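Local coordinates for mannose recognizing lectin (Marasmius oreades, PDB 4TKC), which binds mannose as a fungal lectin of the bulb-type lectin family, at residues 29-33 with 42-46. Residues are numbered along the deposited sequence; the frame is centred on the assembly and turned at random.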
loop_
_atom_site.group_PDB
_atom_site.type_symbol
_atom_site.label_atom_id
_atom_site.label_comp_id
_atom_site.label_asym_id
_atom_site.label_seq_id
_atom_site.Cartn_x
_atom_site.Cartn_y
_atom_site.Cartn_z
ATOM N N ARG A 29 -7.818 -0.798 19.618
ATOM C CA ARG A 29 -6.856 -0.394 20.672
ATOM C C ARG A 29 -5.408 -0.444 20.222
ATOM O O ARG A 29 -4.584 0.287 20.757
ATOM C CB ARG A 29 -7.008 -1.238 21.944
ATOM C CG ARG A 29 -8.410 -1.234 22.557
ATOM C CD ARG A 29 -8.478 -1.986 23.877
ATOM N NE ARG A 29 -7.498 -1.462 24.837
ATOM C CZ ARG A 29 -6.989 -2.135 25.864
ATOM N NH1 ARG A 29 -7.388 -3.379 26.136
ATOM N NH2 ARG A 29 -5.947 -1.596 26.475
ATOM N N VAL A 30 -5.108 -1.237 19.196
ATOM C CA VAL A 30 -3.718 -1.490 18.848
ATOM C C VAL A 30 -3.519 -1.011 17.400
ATOM O O VAL A 30 -4.288 -1.405 16.536
ATOM C CB VAL A 30 -3.366 -2.989 18.963
ATOM C CG1 VAL A 30 -1.861 -3.199 18.774
ATOM C CG2 VAL A 30 -3.803 -3.566 20.330
ATOM N N GLU A 31 -2.528 -0.144 17.202
ATOM C CA GLU A 31 -2.328 0.513 15.906
ATOM C C GLU A 31 -0.851 0.457 15.569
ATOM O O GLU A 31 0.019 0.918 16.325
ATOM C CB GLU A 31 -2.836 1.952 15.988
ATOM C CG GLU A 31 -2.980 2.616 14.615
ATOM C CD GLU A 31 -3.620 3.980 14.712
ATOM O OE1 GLU A 31 -3.171 4.781 15.551
ATOM O OE2 GLU A 31 -4.468 4.299 13.856
ATOM N N PHE A 32 -0.580 0.046 14.324
ATOM C CA PHE A 32 0.761 -0.068 13.787
ATOM C C PHE A 32 0.884 1.004 12.698
ATOM O O PHE A 32 0.324 0.896 11.590
ATOM C CB PHE A 32 0.987 -1.441 13.192
ATOM C CG PHE A 32 2.367 -1.645 12.631
ATOM C CD1 PHE A 32 3.505 -1.430 13.396
ATOM C CD2 PHE A 32 2.539 -1.941 11.290
ATOM C CE1 PHE A 32 4.768 -1.653 12.890
ATOM C CE2 PHE A 32 3.803 -2.147 10.777
ATOM C CZ PHE A 32 4.912 -2.010 11.578
ATOM N N ARG A 33 1.636 2.046 13.028
ATOM C CA ARG A 33 1.654 3.293 12.261
ATOM C C ARG A 33 2.970 3.511 11.562
ATOM O O ARG A 33 4.042 3.259 12.122
ATOM C CB ARG A 33 1.561 4.459 13.267
ATOM C CG ARG A 33 0.399 4.451 14.212
ATOM C CD ARG A 33 0.581 5.502 15.302
ATOM N NE ARG A 33 -0.581 5.469 16.181
ATOM C CZ ARG A 33 -0.751 6.207 17.268
ATOM N NH1 ARG A 33 0.230 7.011 17.704
ATOM N NH2 ARG A 33 -1.904 6.095 17.941
ATOM N N LEU A 42 4.175 0.930 17.056
ATOM C CA LEU A 42 3.054 0.115 17.475
ATOM C C LEU A 42 2.582 0.728 18.789
ATOM O O LEU A 42 3.311 0.707 19.807
ATOM C CB LEU A 42 3.492 -1.338 17.727
ATOM C CG LEU A 42 2.386 -2.348 18.034
ATOM C CD1 LEU A 42 1.486 -2.542 16.816
ATOM C CD2 LEU A 42 2.982 -3.668 18.517
ATOM N N PHE A 43 1.330 1.176 18.822
ATOM C CA PHE A 43 0.762 1.882 19.977
ATOM C C PHE A 43 -0.469 1.164 20.507
ATOM O O PHE A 43 -1.265 0.572 19.784
ATOM C CB PHE A 43 0.379 3.323 19.550
ATOM C CG PHE A 43 1.426 4.354 19.868
ATOM C CD1 PHE A 43 2.473 4.617 18.991
ATOM C CD2 PHE A 43 1.406 5.014 21.077
ATOM C CE1 PHE A 43 3.465 5.528 19.319
ATOM C CE2 PHE A 43 2.389 5.923 21.415
ATOM C CZ PHE A 43 3.420 6.182 20.540
ATOM N N LEU A 44 -0.567 1.165 21.829
ATOM C CA LEU A 44 -1.777 0.759 22.560
ATOM C C LEU A 44 -2.527 2.005 23.053
ATOM O O LEU A 44 -1.943 2.842 23.771
ATOM C CB LEU A 44 -1.410 -0.091 23.791
ATOM C CG LEU A 44 -2.591 -0.690 24.561
ATOM C CD1 LEU A 44 -3.475 -1.625 23.724
ATOM C CD2 LEU A 44 -2.037 -1.433 25.788
ATOM N N ASP A 45 -3.833 2.045 22.796
ATOM C CA ASP A 45 -4.717 3.123 23.246
ATOM C C ASP A 45 -4.187 4.527 22.970
ATOM O O ASP A 45 -4.408 5.437 23.766
ATOM C CB ASP A 45 -4.983 2.937 24.737
ATOM C CG ASP A 45 -5.634 1.634 25.022
ATOM O OD1 ASP A 45 -6.476 1.164 24.244
ATOM O OD2 ASP A 45 -5.371 1.118 26.115
ATOM N N ASP A 46 -3.514 4.698 21.825
ATOM C CA ASP A 46 -2.960 6.003 21.426
ATOM C C ASP A 46 -2.116 6.619 22.567
ATOM O O ASP A 46 -1.886 7.816 22.599
ATOM C CB ASP A 46 -4.101 6.947 20.990
ATOM C CG ASP A 46 -3.613 8.115 20.173
ATOM O OD1 ASP A 46 -2.584 7.976 19.470
ATOM O OD2 ASP A 46 -4.234 9.191 20.290
HETATM O O HOH W 1 -3.189 2.915 19.616
HETATM O O HOH W 2 0.086 8.591 20.076
#
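E31 and F43 form an antiparallel hydrogen-bonded pair of the hairpin made by strands 30-34 and 40-44, with E31 N to F43 O at 3.0 Å and F43 N to E31 O at 2.8 Å; D45 N extends the pairing by bonding R29 O. On the face shared by E31, R33 and F43, the guanidinium of R33 lies flat on the F43 ring in a cation-pi stack, planes 12° apart, with NH1 offset toward the ring rim. The extended R33 chain makes two salt-bridge hydrogen bonds in an E31-R33-D46 network: NE to E31 OE1 (2.8 Å), and NH2 to the anti side of D46 OD1, 30° out of the carboxylate plane. A water links NH1 to the same D46 oxygen, while H5 takes E31 OE2. At the hairpin's open end R29, bent at chi3, grips D45 side-on: NE bonds OD1 at 2.9 Å and NH2 bonds OD2 at 2.8 Å, the two planes 14° apart. On the other face, L42 CD1 touches V30 CG1 (3.9 Å) and F32 CB; V30 and L42 pack on C95 and F32 on L93 of strand 92-95. One face is thus apolar and interior; on the other, E31 and D46, from the following loop, probably balance the R33 charge while F43 supports its guanidinium.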